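Local coordinates for glyoxalase family protein (Bacillus cereus, PDB 1ZSW), which binds a zinc ion and belongs to the glyoxalase/dioxygenase superfamily, its own reaction being unknown, at residues 245-257 with 284-298. Sequence-based numbering, arbitrary orientation. Where two conformers were deposited one is given.
With ZN (zinc ion), chain B.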
loop_
_atom_site.group_PDB
_atom_site.type_symbol
_atom_site.label_atom_id
_atom_site.label_comp_id
_atom_site.label_asym_id
_atom_site.label_seq_id
_atom_site.Cartn_x
_atom_site.Cartn_y
_atom_site.Cartn_z
ATOM N N HIS A 245 -1.522 -1.392 -8.742
ATOM C CA HIS A 245 -2.800 -1.002 -9.266
ATOM C C HIS A 245 -3.325 0.291 -8.596
ATOM O O HIS A 245 -3.791 1.182 -9.270
ATOM C CB HIS A 245 -3.789 -2.157 -9.117
ATOM C CG HIS A 245 -5.147 -1.842 -9.638
ATOM N ND1 HIS A 245 -6.165 -1.418 -8.814
ATOM C CD2 HIS A 245 -5.655 -1.865 -10.892
ATOM C CE1 HIS A 245 -7.253 -1.206 -9.537
ATOM N NE2 HIS A 245 -6.968 -1.461 -10.802
ATOM N N HIS A 246 -3.157 0.388 -7.285
ATOM C CA HIS A 246 -3.583 1.606 -6.545
ATOM C C HIS A 246 -2.919 1.686 -5.185
ATOM O O HIS A 246 -2.474 0.691 -4.626
ATOM C CB HIS A 246 -5.145 1.689 -6.375
ATOM C CG HIS A 246 -5.740 0.590 -5.556
ATOM N ND1 HIS A 246 -6.169 -0.602 -6.111
ATOM C CD2 HIS A 246 -6.073 0.537 -4.245
ATOM C CE1 HIS A 246 -6.665 -1.371 -5.151
ATOM N NE2 HIS A 246 -6.601 -0.711 -4.006
ATOM N N LEU A 247 -2.918 2.901 -4.648
ATOM C CA LEU A 247 -2.462 3.175 -3.294
ATOM C C LEU A 247 -3.663 3.680 -2.517
ATOM O O LEU A 247 -4.398 4.559 -3.031
ATOM C CB LEU A 247 -1.391 4.281 -3.286
ATOM C CG LEU A 247 -1.015 4.834 -1.906
ATOM C CD1 LEU A 247 -0.318 3.819 -1.035
ATOM C CD2 LEU A 247 -0.125 6.087 -2.075
ATOM N N ALA A 248 -3.880 3.082 -1.339
ATOM C CA ALA A 248 -4.957 3.536 -0.429
ATOM C C ALA A 248 -4.379 4.280 0.745
ATOM O O ALA A 248 -3.356 3.854 1.291
ATOM C CB ALA A 248 -5.790 2.356 0.080
ATOM N N ILE A 249 -5.051 5.374 1.116
ATOM C CA ILE A 249 -4.668 6.182 2.288
ATOM C C ILE A 249 -5.750 6.087 3.348
ATOM O O ILE A 249 -6.888 5.834 3.021
ATOM C CB ILE A 249 -4.373 7.653 1.925
ATOM C CG1 ILE A 249 -5.624 8.373 1.413
ATOM C CG2 ILE A 249 -3.243 7.694 0.835
ATOM C CD1 ILE A 249 -5.432 9.868 0.915
ATOM N N ARG A 250 -5.358 6.326 4.602
ATOM C CA ARG A 250 -6.217 6.080 5.757
ATOM C C ARG A 250 -7.079 7.255 6.126
ATOM O O ARG A 250 -6.585 8.389 6.225
ATOM C CB ARG A 250 -5.368 5.770 7.014
ATOM C CG ARG A 250 -4.562 4.482 6.869
ATOM C CD ARG A 250 -3.523 4.392 7.980
ATOM N NE ARG A 250 -4.157 4.475 9.314
ATOM C CZ ARG A 250 -3.503 4.690 10.454
ATOM N NH1 ARG A 250 -2.173 4.829 10.474
ATOM N NH2 ARG A 250 -4.196 4.770 11.574
ATOM N N VAL A 251 -8.354 6.956 6.416
ATOM C CA VAL A 251 -9.186 7.930 7.155
ATOM C C VAL A 251 -9.803 7.244 8.375
ATOM O O VAL A 251 -9.868 6.041 8.434
ATOM C CB VAL A 251 -10.221 8.609 6.253
ATOM C CG1 VAL A 251 -9.504 9.243 5.052
ATOM C CG2 VAL A 251 -11.297 7.604 5.840
ATOM N N LYS A 252 -10.201 8.032 9.375
ATOM C CA LYS A 252 -10.623 7.486 10.658
ATOM C C LYS A 252 -11.948 6.751 10.620
ATOM O O LYS A 252 -12.111 5.749 11.293
ATOM C CB LYS A 252 -10.685 8.611 11.698
ATOM C CG LYS A 252 -10.904 8.113 13.095
ATOM C CD LYS A 252 -11.074 9.320 13.987
ATOM C CE LYS A 252 -10.898 8.930 15.428
ATOM N NZ LYS A 252 -11.038 10.158 16.240
ATOM N N ASN A 253 -12.896 7.273 9.870
ATOM C CA ASN A 253 -14.277 6.775 9.919
ATOM C C ASN A 253 -15.064 7.206 8.698
ATOM O O ASN A 253 -14.558 7.877 7.778
ATOM C CB ASN A 253 -14.974 7.307 11.195
ATOM C CG ASN A 253 -14.855 8.794 11.316
ATOM O OD1 ASN A 253 -14.959 9.527 10.324
ATOM N ND2 ASN A 253 -14.590 9.275 12.535
ATOM N N ASP A 254 -16.336 6.805 8.657
ATOM C CA ASP A 254 -17.181 7.105 7.513
ATOM C C ASP A 254 -17.443 8.594 7.339
ATOM O O ASP A 254 -17.673 9.060 6.227
ATOM C CB ASP A 254 -18.531 6.373 7.639
ATOM C CG ASP A 254 -18.413 4.881 7.468
ATOM O OD1 ASP A 254 -17.335 4.371 7.090
ATOM O OD2 ASP A 254 -19.417 4.185 7.755
ATOM N N ALA A 255 -17.418 9.353 8.443
ATOM C CA ALA A 255 -17.649 10.795 8.338
ATOM C C ALA A 255 -16.491 11.472 7.620
ATOM O O ALA A 255 -16.700 12.341 6.770
ATOM C CB ALA A 255 -17.866 11.427 9.717
ATOM N N GLU A 256 -15.273 11.049 7.933
ATOM C CA GLU A 256 -14.105 11.604 7.238
ATOM C C GLU A 256 -14.113 11.149 5.779
ATOM O O GLU A 256 -13.771 11.919 4.902
ATOM C CB GLU A 256 -12.812 11.187 7.940
ATOM C CG GLU A 256 -12.647 11.878 9.290
ATOM C CD GLU A 256 -11.316 11.636 9.960
ATOM O OE1 GLU A 256 -11.178 12.063 11.137
ATOM O OE2 GLU A 256 -10.409 11.016 9.353
ATOM N N LEU A 257 -14.514 9.897 5.529
ATOM C CA LEU A 257 -14.573 9.417 4.135
ATOM C C LEU A 257 -15.546 10.278 3.312
ATOM O O LEU A 257 -15.238 10.714 2.210
ATOM C CB LEU A 257 -14.960 7.939 4.095
ATOM C CG LEU A 257 -15.055 7.324 2.700
ATOM C CD1 LEU A 257 -13.655 7.323 2.095
ATOM C CD2 LEU A 257 -15.523 5.880 2.791
ATOM N N TYR A 284 -12.628 5.393 -4.677
ATOM C CA TYR A 284 -11.470 5.495 -5.569
ATOM C C TYR A 284 -11.583 6.725 -6.462
ATOM O O TYR A 284 -12.663 7.138 -6.881
ATOM C CB TYR A 284 -11.405 4.264 -6.491
ATOM C CG TYR A 284 -11.334 2.931 -5.765
ATOM C CD1 TYR A 284 -10.127 2.211 -5.649
ATOM C CD2 TYR A 284 -12.493 2.394 -5.174
ATOM C CE1 TYR A 284 -10.137 0.963 -4.975
ATOM C CE2 TYR A 284 -12.499 1.204 -4.501
ATOM C CZ TYR A 284 -11.331 0.492 -4.397
ATOM O OH TYR A 284 -11.457 -0.697 -3.695
ATOM N N PHE A 285 -10.439 7.304 -6.821
ATOM C CA PHE A 285 -10.429 8.377 -7.820
ATOM C C PHE A 285 -9.075 8.368 -8.480
ATOM O O PHE A 285 -8.073 7.935 -7.853
ATOM C CB PHE A 285 -10.735 9.770 -7.198
ATOM C CG PHE A 285 -9.608 10.327 -6.337
ATOM C CD1 PHE A 285 -8.687 11.231 -6.868
ATOM C CD2 PHE A 285 -9.459 9.904 -5.028
ATOM C CE1 PHE A 285 -7.642 11.722 -6.054
ATOM C CE2 PHE A 285 -8.433 10.405 -4.219
ATOM C CZ PHE A 285 -7.530 11.300 -4.755
ATOM N N ARG A 286 -9.031 8.816 -9.731
ATOM C CA ARG A 286 -7.751 8.978 -10.443
ATOM C C ARG A 286 -7.412 10.447 -10.500
ATOM O O ARG A 286 -8.304 11.308 -10.732
ATOM C CB ARG A 286 -7.866 8.439 -11.860
ATOM C CG ARG A 286 -7.724 7.008 -11.942
ATOM C CD ARG A 286 -7.430 6.519 -13.357
ATOM N NE ARG A 286 -7.669 5.088 -13.356
ATOM C CZ ARG A 286 -6.765 4.139 -13.130
ATOM N NH1 ARG A 286 -5.483 4.433 -12.913
ATOM N NH2 ARG A 286 -7.155 2.865 -13.129
ATOM N N GLU A 287 -6.138 10.763 -10.275
ATOM C CA GLU A 287 -5.744 12.172 -10.400
ATOM C C GLU A 287 -5.282 12.514 -11.824
ATOM O O GLU A 287 -5.369 11.691 -12.730
ATOM C CB GLU A 287 -4.780 12.612 -9.300
ATOM C CG GLU A 287 -3.501 11.841 -9.177
ATOM C CD GLU A 287 -2.585 12.072 -10.370
ATOM O OE1 GLU A 287 -1.958 13.168 -10.481
ATOM O OE2 GLU A 287 -2.515 11.143 -11.204
ATOM N N SER A 288 -4.783 13.738 -11.990
ATOM C CA SER A 288 -4.448 14.277 -13.302
ATOM C C SER A 288 -3.540 13.366 -14.146
ATOM O O SER A 288 -3.716 13.277 -15.358
ATOM C CB SER A 288 -3.782 15.663 -13.146
ATOM O OG SER A 288 -4.385 16.426 -12.101
ATOM N N ASN A 289 -2.582 12.697 -13.500
ATOM C CA ASN A 289 -1.622 11.850 -14.184
ATOM C C ASN A 289 -2.125 10.424 -14.335
ATOM O O ASN A 289 -1.409 9.576 -14.823
ATOM C CB ASN A 289 -0.293 11.835 -13.424
ATOM C CG ASN A 289 0.352 13.206 -13.378
ATOM O OD1 ASN A 289 0.268 13.915 -12.376
ATOM N ND2 ASN A 289 0.960 13.588 -14.466
ATOM N N GLY A 290 -3.354 10.159 -13.912
ATOM C CA GLY A 290 -3.906 8.824 -14.085
ATOM C C GLY A 290 -3.590 7.878 -12.929
ATOM O O GLY A 290 -3.924 6.693 -13.011
ATOM N N ILE A 291 -2.919 8.374 -11.881
ATOM C CA ILE A 291 -2.633 7.535 -10.724
ATOM C C ILE A 291 -3.956 7.234 -9.968
ATOM O O ILE A 291 -4.689 8.150 -9.650
ATOM C CB ILE A 291 -1.667 8.232 -9.741
ATOM C CG1 ILE A 291 -0.324 8.638 -10.396
ATOM C CG2 ILE A 291 -1.434 7.364 -8.507
ATOM C CD1 ILE A 291 0.493 7.498 -10.874
ATOM N N LEU A 292 -4.206 5.977 -9.635
ATOM C CA LEU A 292 -5.445 5.603 -8.919
ATOM C C LEU A 292 -5.187 5.593 -7.451
ATOM O O LEU A 292 -4.360 4.827 -6.939
ATOM C CB LEU A 292 -5.921 4.201 -9.369
ATOM C CG LEU A 292 -7.251 3.684 -8.824
ATOM C CD1 LEU A 292 -8.390 4.592 -9.229
ATOM C CD2 LEU A 292 -7.501 2.287 -9.392
ATOM N N PHE A 293 -5.930 6.440 -6.749
ATOM C CA PHE A 293 -5.873 6.490 -5.312
ATOM C C PHE A 293 -7.157 5.910 -4.724
ATOM O O PHE A 293 -8.239 5.984 -5.360
ATOM C CB PHE A 293 -5.808 7.942 -4.851
ATOM C CG PHE A 293 -4.466 8.556 -4.948
ATOM C CD1 PHE A 293 -4.207 9.449 -5.941
ATOM C CD2 PHE A 293 -3.486 8.307 -3.988
ATOM C CE1 PHE A 293 -2.971 10.105 -6.028
ATOM C CE2 PHE A 293 -2.229 8.950 -4.082
ATOM C CZ PHE A 293 -1.990 9.841 -5.134
ATOM N N GLU A 294 -7.056 5.361 -3.532
ATOM C CA GLU A 294 -8.243 4.927 -2.803
ATOM C C GLU A 294 -8.183 5.591 -1.438
ATOM O O GLU A 294 -7.097 5.759 -0.848
ATOM C CB GLU A 294 -8.218 3.414 -2.697
ATOM C CG GLU A 294 -9.380 2.793 -1.874
ATOM C CD GLU A 294 -9.237 1.294 -1.716
ATOM O OE1 GLU A 294 -8.175 0.735 -2.061
ATOM O OE2 GLU A 294 -10.225 0.675 -1.251
ATOM N N ILE A 295 -9.346 5.967 -0.917
ATOM C CA ILE A 295 -9.418 6.521 0.432
ATOM C C ILE A 295 -10.214 5.503 1.249
ATOM O O ILE A 295 -11.348 5.224 0.901
ATOM C CB ILE A 295 -10.155 7.893 0.424
ATOM C CG1 ILE A 295 -9.503 8.814 -0.615
ATOM C CG2 ILE A 295 -10.100 8.544 1.827
ATOM C CD1 ILE A 295 -10.132 10.218 -0.738
ATOM N N ALA A 296 -9.610 4.945 2.300
ATOM C CA ALA A 296 -10.200 3.805 3.005
ATOM C C ALA A 296 -10.290 4.076 4.495
ATOM O O ALA A 296 -9.338 4.576 5.129
ATOM C CB ALA A 296 -9.401 2.516 2.766
ATOM N N THR A 297 -11.415 3.668 5.090
ATOM C CA THR A 297 -11.485 3.728 6.556
ATOM C C THR A 297 -10.593 2.707 7.269
ATOM O O THR A 297 -10.368 1.579 6.783
ATOM C CB THR A 297 -12.962 3.560 7.044
ATOM O OG1 THR A 297 -13.427 2.231 6.734
ATOM C CG2 THR A 297 -13.869 4.616 6.393
ATOM N N ASP A 298 -10.088 3.075 8.439
ATOM C CA ASP A 298 -9.236 2.187 9.245
ATOM C C ASP A 298 -9.965 0.932 9.667
ATOM O O ASP A 298 -9.397 -0.153 9.672
ATOM C CB ASP A 298 -8.700 2.907 10.496
ATOM C CG ASP A 298 -7.450 3.738 10.219
ATOM O OD1 ASP A 298 -6.794 3.572 9.163
ATOM O OD2 ASP A 298 -7.084 4.545 11.100
HETATM ZN ZN ZN B . -7.705 -1.221 -2.307
HETATM O O HOH W 1 -2.370 3.694 -10.628
HETATM O O HOH W 2 -4.409 1.426 -11.873
HETATM O O HOH W 3 -16.023 2.098 7.717
#
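H246 and E294 meet at a zinc ion, a worked example of how two neighbouring parallel strands can each supply a ligand to one metal. H246 binds zinc through NE2 at 2.1 Å and E294 through OE1 at 2.0 Å; H33, on the antiparallel strand on the other side of 245-251, is the third protein ligand. E294 reaches the metal on an extended chain, CG anti to the backbone N (chi1 177°). In the second shell, H246 ND1 donates almost straight to H245 ND1 (2.8 Å), within both ring planes, which, with the zinc bond, helps to hold the imidazole's rotation. The edge of Y284 points at the face of H246, CE1 over its centre, a T-shaped pair, while S282 holds the other carboxylate oxygen of E294.

The parallel backbone ladder opens with a weak bond from L247 N to L292 O, tightens at E294 N to L247 O (2.8 Å) and runs on to D298 N with V251 O.

On the face turned from the zinc, I295 CG2 lies tightly against V251 CG1 (3.4 Å), with L257 CD1 of the following helix beside it.

A salt bridge closes the far end: R250, bent at chi3 (57°), grips D298 side-on, NE to OD1 (2.8 Å) and NH2 to OD2 (2.9 Å), both oxygens met on the syn side, although the two planes are twisted 36° apart.

The two strands are the first and last of a beta-alpha-beta-beta-beta module, and a metal held on a sheet built from paired modules is the hallmark of the vicinal oxygen chelate fold.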